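Local coordinates for Non-structural protein 3 (Porcine deltacoronavirus, PDB 6LN0) that probably serves the viral replicase as a multidomain protein, combining a macro domain expected to bind ADP-ribose-like ligands with a papain-like cysteine protease, at residues A115-P120 against S144-V149; Y351-P356 against A415-T420. All coordinates share one frame; numbering follows the deposited sequence.

The two contacts lie in different domains of an elongated chain, on opposite sides of its centre, with their own centres 77 Å apart and their nearest atoms about 61 Å apart. Contact 1, its centre about 34 Å from the centre of the chain, joins two neighbouring parallel strands of the macro domain. Contact 2, its centre about 44 Å from the centre of the chain, belongs to the papain-like protease, where the loop 351-356 packs on strand 416-423. This loop leads into strand 358-360, which carries Cys-360, a ligand of the zinc ion together with Cys-334, Cys-335 and Cys-363. Both contacts are buried, and along the chain the first closes before the second opens.

Contact 1: residues A115-P120 against S144-V149; sequences AHYVIP and SDIGRV
With CG anti to the backbone N in both residues (chi1 167° for His-116, 173° for Arg-148), the two side chains run alongside each other in the same direction. The arginine is extended from CG to NE, which brings its guanidinium flat onto one face of the imidazole, centres 4.0 Å apart and planes 10° from parallel. Arg-148 NH2 sits over the ring toward its rim, 3.1 Å from His-116 CE1. The stack is held at several corners: His-116 ND1 and NE2 bond to Ser-29 and Thr-150, while Arg-148 forms a salt bridge with Glu-15 and a hydrogen bond to the Lys-25 carbonyl. The acidic partner would be expected to offset the arginine's charge beside the histidine.

Segment 115-120 carries strand 117-120 and segment 144-149 the start of strand 146-152, parallel neighbours in the macro-domain sheet linked through helix 131-141 in a beta-alpha-beta unit. No hydrogen bond joins the segments themselves; Tyr-117 and Ile-119 bond through their backbones to Thr-150. Tyr-117 and Val-149 share a sheet face, Val-149 CG1 4.2 Å from Tyr-117 CB. Ile-146 crosses the tyrosine at about a right angle, its CD1 3.3 Å from Tyr-117 CE2. Tyr-117 OH donates to the Glu-113 carbonyl oxygen.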
ATOM      1  N   ALA A 115       2.345  37.584  -7.315  1.00 65.83           N
ATOM      2  CA  ALA A 115       1.191  38.283  -7.857  1.00 63.66           C
ATOM      3  C   ALA A 115       0.202  37.248  -8.365  1.00 60.08           C
ATOM      4  O   ALA A 115       0.517  36.057  -8.465  1.00 59.98           O
ATOM      5  CB  ALA A 115       1.583  39.234  -8.998  1.00 54.96           C
ATOM      6  N   HIS A 116      -0.998  37.715  -8.708  1.00 58.39           N
ATOM      7  CA  HIS A 116      -2.015  36.865  -9.313  1.00 58.45           C
ATOM      8  C   HIS A 116      -1.871  36.918 -10.828  1.00 56.49           C
ATOM      9  O   HIS A 116      -2.137  37.949 -11.451  1.00 60.21           O
ATOM     10  CB  HIS A 116      -3.424  37.281  -8.912  1.00 53.80           C
ATOM     11  CG  HIS A 116      -4.478  36.630  -9.751  1.00 65.08           C
ATOM     12  ND1 HIS A 116      -5.407  37.345 -10.479  1.00 63.44           N
ATOM     13  CD2 HIS A 116      -4.715  35.322 -10.021  1.00 64.50           C
ATOM     14  CE1 HIS A 116      -6.190  36.506 -11.134  1.00 64.86           C
ATOM     15  NE2 HIS A 116      -5.792  35.273 -10.874  1.00 66.31           N
ATOM     16  N   TYR A 117      -1.492  35.800 -11.422  1.00 59.12           N
ATOM     17  CA  TYR A 117      -1.248  35.713 -12.850  1.00 55.50           C
ATOM     18  C   TYR A 117      -2.463  35.138 -13.564  1.00 58.59           C
ATOM     19  O   TYR A 117      -3.116  34.216 -13.065  1.00 61.62           O
ATOM     20  CB  TYR A 117      -0.032  34.839 -13.124  1.00 55.34           C
ATOM     21  CG  TYR A 117       1.268  35.461 -12.687  1.00 55.42           C
ATOM     22  CD1 TYR A 117       1.981  36.294 -13.543  1.00 54.49           C
ATOM     23  CD2 TYR A 117       1.798  35.206 -11.431  1.00 57.19           C
ATOM     24  CE1 TYR A 117       3.180  36.869 -13.160  1.00 56.28           C
ATOM     25  CE2 TYR A 117       2.997  35.782 -11.040  1.00 59.36           C
ATOM     26  CZ  TYR A 117       3.683  36.608 -11.905  1.00 60.98           C
ATOM     27  OH  TYR A 117       4.879  37.174 -11.531  1.00 62.99           O
ATOM     28  N   VAL A 118      -2.755  35.683 -14.739  1.00 52.23           N
ATOM     29  CA  VAL A 118      -3.778  35.149 -15.621  1.00 51.08           C
ATOM     30  C   VAL A 118      -3.076  34.812 -16.918  1.00 53.51           C
ATOM     31  O   VAL A 118      -2.485  35.693 -17.553  1.00 55.91           O
ATOM     32  CB  VAL A 118      -4.928  36.141 -15.838  1.00 52.35           C
ATOM     33  CG1 VAL A 118      -5.943  35.574 -16.768  1.00 52.26           C
ATOM     34  CG2 VAL A 118      -5.568  36.483 -14.509  1.00 57.23           C
ATOM     35  N   ILE A 119      -3.082  33.537 -17.285  1.00 48.63           N
ATOM     36  CA  ILE A 119      -2.232  33.118 -18.391  1.00 54.08           C
ATOM     37  C   ILE A 119      -3.046  32.338 -19.418  1.00 61.38           C
ATOM     38  O   ILE A 119      -3.540  31.238 -19.125  1.00 57.64           O
ATOM     39  CB  ILE A 119      -1.034  32.293 -17.888  1.00 54.76           C
ATOM     40  CG1 ILE A 119      -0.409  32.941 -16.654  1.00 55.41           C
ATOM     41  CG2 ILE A 119       0.018  32.157 -18.961  1.00 47.81           C
ATOM     42  CD1 ILE A 119       1.001  32.471 -16.365  1.00 54.10           C
ATOM     43  N   PRO A 120      -3.249  32.888 -20.613  1.00 61.16           N
ATOM     44  CA  PRO A 120      -3.604  32.041 -21.757  1.00 61.51           C
ATOM     45  C   PRO A 120      -2.517  30.999 -21.972  1.00 62.15           C
ATOM     46  O   PRO A 120      -1.329  31.327 -22.027  1.00 62.07           O
ATOM     47  CB  PRO A 120      -3.669  33.034 -22.927  1.00 60.80           C
ATOM     48  CG  PRO A 120      -2.974  34.302 -22.415  1.00 54.83           C
ATOM     49  CD  PRO A 120      -3.274  34.318 -20.957  1.00 55.42           C
ATOM     50  N   SER A 144       6.130  27.307  -5.771  1.00 70.17           N
ATOM     51  CA  SER A 144       5.228  26.691  -4.798  1.00 74.34           C
ATOM     52  C   SER A 144       4.523  27.691  -3.887  1.00 78.51           C
ATOM     53  O   SER A 144       3.549  27.321  -3.222  1.00 80.16           O
ATOM     54  CB  SER A 144       5.997  25.682  -3.939  1.00 78.38           C
ATOM     55  OG  SER A 144       7.270  26.185  -3.560  1.00 77.09           O
ATOM     56  N   ASP A 145       4.946  28.955  -3.875  1.00 75.93           N
ATOM     57  CA  ASP A 145       4.441  29.925  -2.909  1.00 77.05           C
ATOM     58  C   ASP A 145       3.749  31.113  -3.571  1.00 82.21           C
ATOM     59  O   ASP A 145       3.580  32.156  -2.935  1.00 82.76           O
ATOM     60  CB  ASP A 145       5.583  30.414  -2.018  1.00 79.16           C
ATOM     61  CG  ASP A 145       6.737  30.999  -2.815  1.00 79.06           C
ATOM     62  OD1 ASP A 145       6.934  30.588  -3.980  1.00 80.11           O
ATOM     63  OD2 ASP A 145       7.455  31.868  -2.270  1.00 80.75           O
ATOM     64  N   ILE A 146       3.319  30.975  -4.821  1.00 76.44           N
ATOM     65  CA  ILE A 146       2.821  32.104  -5.598  1.00 74.33           C
ATOM     66  C   ILE A 146       1.301  31.990  -5.722  1.00 75.96           C
ATOM     67  O   ILE A 146       0.742  31.974  -6.824  1.00 76.07           O
ATOM     68  CB  ILE A 146       3.561  32.151  -6.954  1.00 73.07           C
ATOM     69  CG1 ILE A 146       3.016  33.186  -7.932  1.00 74.35           C
ATOM     70  CG2 ILE A 146       3.605  30.781  -7.615  1.00 77.20           C
ATOM     71  CD1 ILE A 146       3.757  33.154  -9.235  1.00 68.20           C
ATOM     72  N   GLY A 147       0.631  31.868  -4.572  1.00 72.67           N
ATOM     73  CA  GLY A 147      -0.815  31.954  -4.417  1.00 70.71           C
ATOM     74  C   GLY A 147      -1.714  31.498  -5.546  1.00 69.16           C
ATOM     75  O   GLY A 147      -1.455  30.489  -6.207  1.00 72.14           O
ATOM     76  N   ARG A 148      -2.786  32.249  -5.769  1.00 69.04           N
ATOM     77  CA  ARG A 148      -3.769  31.894  -6.785  1.00 70.80           C
ATOM     78  C   ARG A 148      -3.246  32.216  -8.190  1.00 70.22           C
ATOM     79  O   ARG A 148      -2.695  33.299  -8.425  1.00 67.31           O
ATOM     80  CB  ARG A 148      -5.069  32.638  -6.503  1.00 67.51           C
ATOM     81  CG  ARG A 148      -6.110  32.491  -7.573  1.00 71.99           C
ATOM     82  CD  ARG A 148      -7.136  33.627  -7.503  1.00 70.19           C
ATOM     83  NE  ARG A 148      -8.167  33.452  -8.521  1.00 73.65           N
ATOM     84  CZ  ARG A 148      -8.726  34.433  -9.228  1.00 76.38           C
ATOM     85  NH1 ARG A 148      -9.650  34.136 -10.130  1.00 77.31           N
ATOM     86  NH2 ARG A 148      -8.380  35.703  -9.036  1.00 70.04           N
ATOM     87  N   VAL A 149      -3.400  31.262  -9.117  1.00 68.83           N
ATOM     88  CA  VAL A 149      -2.960  31.403 -10.510  1.00 68.22           C
ATOM     89  C   VAL A 149      -4.065  30.918 -11.442  1.00 67.65           C
ATOM     90  O   VAL A 149      -4.695  29.887 -11.189  1.00 70.98           O
ATOM     91  CB  VAL A 149      -1.662  30.620 -10.803  1.00 61.67           C
ATOM     92  CG1 VAL A 149      -1.231  30.862 -12.235  1.00 58.12           C
ATOM     93  CG2 VAL A 149      -0.572  31.029  -9.849  1.00 64.59           C
TER

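Contact 2: residues Y351-P356 against A415-T420; sequences YDPIQP and ANVVAT
Pro-353 packs CG and CB of its ring against one branch of Val-417, its CG 3.5 Å from Val-417 CG1, the two side chains crossing obliquely. That methyl occupies the crowded position between the backbone N and the carbonyl carbon (chi1 68°). On the loop side, Pro-353 CD stands 4.2 Å above the plane of the Tyr-351 ring, over its centre. Tyr-351, with CG anti to its backbone N (chi1 177°), sends its ring across Val-417 at about a right angle; its CE2 is 4.0 Å from Val-417 CG1, so that methyl is touched by both proline and tyrosine, and the valine carbonyl oxygen lies at the ring edge.

The proline follows Asp-352 in a type I beta turn, closed by the bond from Gln-355 N to Asp-352 O. An Asx turn is superimposed: Asp-352 OD1 accepts from Ile-354 N at 3.1 Å, from above the carboxylate plane. This turn packs the loop between strands 338-346 and 358-360 against strand 416-423 of the protease's large mixed sheet.

Farther along that strand, Tyr-351 and Thr-420 meet tip to tip, with Tyr-351 OH and Thr-420 OG1 hydrogen-bonded at 2.9 Å in the plane of the ring. Thr-420 OG1 has a further, weak bond to His-422. Thr-420 CG2, 3.2 Å from Tyr-351 OH, also comes within 3.9 Å of Pro-353 CB.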
ATOM      1  N   TYR A 351      11.060 -32.325  30.055  1.00 49.03           N
ATOM      2  CA  TYR A 351      10.059 -32.732  29.085  1.00 43.52           C
ATOM      3  C   TYR A 351      10.055 -34.243  28.966  1.00 47.08           C
ATOM      4  O   TYR A 351      11.082 -34.853  28.660  1.00 48.21           O
ATOM      5  CB  TYR A 351      10.333 -32.118  27.715  1.00 47.35           C
ATOM      6  CG  TYR A 351       9.344 -32.600  26.680  1.00 43.51           C
ATOM      7  CD1 TYR A 351       7.994 -32.650  26.983  1.00 43.07           C
ATOM      8  CD2 TYR A 351       9.750 -33.003  25.413  1.00 46.07           C
ATOM      9  CE1 TYR A 351       7.068 -33.081  26.081  1.00 44.47           C
ATOM     10  CE2 TYR A 351       8.812 -33.432  24.469  1.00 45.86           C
ATOM     11  CZ  TYR A 351       7.464 -33.471  24.821  1.00 49.11           C
ATOM     12  OH  TYR A 351       6.487 -33.883  23.931  1.00 47.82           O
ATOM     13  N   ASP A 352       8.886 -34.835  29.164  1.00 50.89           N
ATOM     14  CA  ASP A 352       8.717 -36.284  29.156  1.00 49.56           C
ATOM     15  C   ASP A 352       7.607 -36.636  28.179  1.00 47.16           C
ATOM     16  O   ASP A 352       6.426 -36.387  28.482  1.00 51.11           O
ATOM     17  CB  ASP A 352       8.402 -36.778  30.565  1.00 50.79           C
ATOM     18  CG  ASP A 352       8.419 -38.294  30.672  1.00 53.56           C
ATOM     19  OD1 ASP A 352       8.090 -38.966  29.667  1.00 48.15           O
ATOM     20  OD2 ASP A 352       8.739 -38.799  31.777  1.00 56.56           O
ATOM     21  N   PRO A 353       7.916 -37.222  27.023  1.00 49.92           N
ATOM     22  CA  PRO A 353       6.866 -37.467  26.023  1.00 48.26           C
ATOM     23  C   PRO A 353       5.724 -38.366  26.482  1.00 49.36           C
ATOM     24  O   PRO A 353       4.742 -38.478  25.742  1.00 53.64           O
ATOM     25  CB  PRO A 353       7.628 -38.100  24.843  1.00 47.65           C
ATOM     26  CG  PRO A 353       9.071 -38.090  25.215  1.00 51.02           C
ATOM     27  CD  PRO A 353       9.256 -37.226  26.420  1.00 52.31           C
ATOM     28  N   ILE A 354       5.796 -39.021  27.643  1.00 53.21           N
ATOM     29  CA  ILE A 354       4.665 -39.805  28.113  1.00 55.13           C
ATOM     30  C   ILE A 354       4.096 -39.316  29.428  1.00 53.27           C
ATOM     31  O   ILE A 354       3.167 -39.891  29.977  1.00 56.47           O
ATOM     32  CB  ILE A 354       5.006 -41.313  28.206  1.00 58.24           C
ATOM     33  CG1 ILE A 354       6.101 -41.544  29.236  1.00 55.66           C
ATOM     34  CG2 ILE A 354       5.389 -41.874  26.838  1.00 54.59           C
ATOM     35  CD1 ILE A 354       6.276 -43.002  29.551  1.00 60.16           C
ATOM     36  N   GLN A 355       4.633 -38.185  29.965  1.00 57.55           N
ATOM     37  CA  GLN A 355       4.135 -37.624  31.203  1.00 55.87           C
ATOM     38  C   GLN A 355       4.149 -36.097  31.101  1.00 47.37           C
ATOM     39  O   GLN A 355       5.186 -35.457  31.332  1.00 48.80           O
ATOM     40  CB  GLN A 355       4.964 -38.125  32.382  1.00 48.20           C
ATOM     41  CG  GLN A 355       4.663 -37.424  33.648  1.00 50.79           C
ATOM     42  CD  GLN A 355       3.567 -38.100  34.407  1.00 64.62           C
ATOM     43  OE1 GLN A 355       2.428 -38.181  33.938  1.00 67.98           O
ATOM     44  NE2 GLN A 355       3.898 -38.618  35.581  1.00 63.70           N
ATOM     45  N   PRO A 356       3.022 -35.483  30.769  1.00 47.93           N
ATOM     46  CA  PRO A 356       2.987 -34.022  30.640  1.00 42.00           C
ATOM     47  C   PRO A 356       3.099 -33.324  31.983  1.00 42.84           C
ATOM     48  O   PRO A 356       2.582 -33.789  33.001  1.00 47.58           O
ATOM     49  CB  PRO A 356       1.622 -33.766  29.997  1.00 44.90           C
ATOM     50  CG  PRO A 356       0.782 -34.914  30.476  1.00 48.97           C
ATOM     51  CD  PRO A 356       1.714 -36.097  30.484  1.00 48.15           C
ATOM     52  N   ALA A 415      14.844 -40.130  16.558  1.00 76.40           N
ATOM     53  CA  ALA A 415      14.661 -38.704  16.381  1.00 68.56           C
ATOM     54  C   ALA A 415      14.099 -38.148  17.672  1.00 59.38           C
ATOM     55  O   ALA A 415      13.349 -38.822  18.379  1.00 62.34           O
ATOM     56  CB  ALA A 415      13.719 -38.395  15.213  1.00 63.71           C
ATOM     57  N   ASN A 416      14.487 -36.922  17.986  1.00 60.38           N
ATOM     58  CA  ASN A 416      13.842 -36.236  19.090  1.00 56.40           C
ATOM     59  C   ASN A 416      12.347 -36.105  18.820  1.00 50.65           C
ATOM     60  O   ASN A 416      11.899 -36.030  17.671  1.00 52.45           O
ATOM     61  CB  ASN A 416      14.496 -34.878  19.294  1.00 52.22           C
ATOM     62  CG  ASN A 416      15.953 -35.011  19.646  1.00 55.96           C
ATOM     63  OD1 ASN A 416      16.319 -35.902  20.420  1.00 62.05           O
ATOM     64  ND2 ASN A 416      16.797 -34.168  19.072  1.00 49.55           N
ATOM     65  N   VAL A 417      11.564 -36.152  19.877  1.00 46.58           N
ATOM     66  CA  VAL A 417      10.155 -35.779  19.797  1.00 54.26           C
ATOM     67  C   VAL A 417      10.051 -34.331  20.268  1.00 46.32           C
ATOM     68  O   VAL A 417      10.781 -33.918  21.187  1.00 42.39           O
ATOM     69  CB  VAL A 417       9.273 -36.740  20.624  1.00 55.66           C
ATOM     70  CG1 VAL A 417       9.546 -36.584  22.086  1.00 54.20           C
ATOM     71  CG2 VAL A 417       7.799 -36.486  20.350  1.00 55.55           C
ATOM     72  N   VAL A 418       9.232 -33.532  19.581  1.00 49.35           N
ATOM     73  CA  VAL A 418       9.122 -32.103  19.878  1.00 44.37           C
ATOM     74  C   VAL A 418       7.708 -31.652  20.207  1.00 45.62           C
ATOM     75  O   VAL A 418       7.528 -30.507  20.652  1.00 43.35           O
ATOM     76  CB  VAL A 418       9.705 -31.225  18.749  1.00 45.53           C
ATOM     77  CG1 VAL A 418      11.194 -31.455  18.656  1.00 43.40           C
ATOM     78  CG2 VAL A 418       8.993 -31.485  17.413  1.00 46.73           C
ATOM     79  N   ALA A 419       6.709 -32.507  20.055  1.00 45.02           N
ATOM     80  CA  ALA A 419       5.383 -32.192  20.558  1.00 43.40           C
ATOM     81  C   ALA A 419       4.640 -33.507  20.732  1.00 44.08           C
ATOM     82  O   ALA A 419       4.836 -34.430  19.941  1.00 44.83           O
ATOM     83  CB  ALA A 419       4.623 -31.260  19.601  1.00 39.20           C
ATOM     84  N   THR A 420       3.790 -33.576  21.756  1.00 43.65           N
ATOM     85  CA  THR A 420       2.961 -34.741  22.033  1.00 43.08           C
ATOM     86  C   THR A 420       1.575 -34.271  22.437  1.00 43.49           C
ATOM     87  O   THR A 420       1.417 -33.210  23.052  1.00 45.21           O
ATOM     88  CB  THR A 420       3.534 -35.615  23.168  1.00 47.58           C
ATOM     89  OG1 THR A 420       3.802 -34.795  24.309  1.00 45.34           O
ATOM     90  CG2 THR A 420       4.826 -36.311  22.740  1.00 43.95           C
TER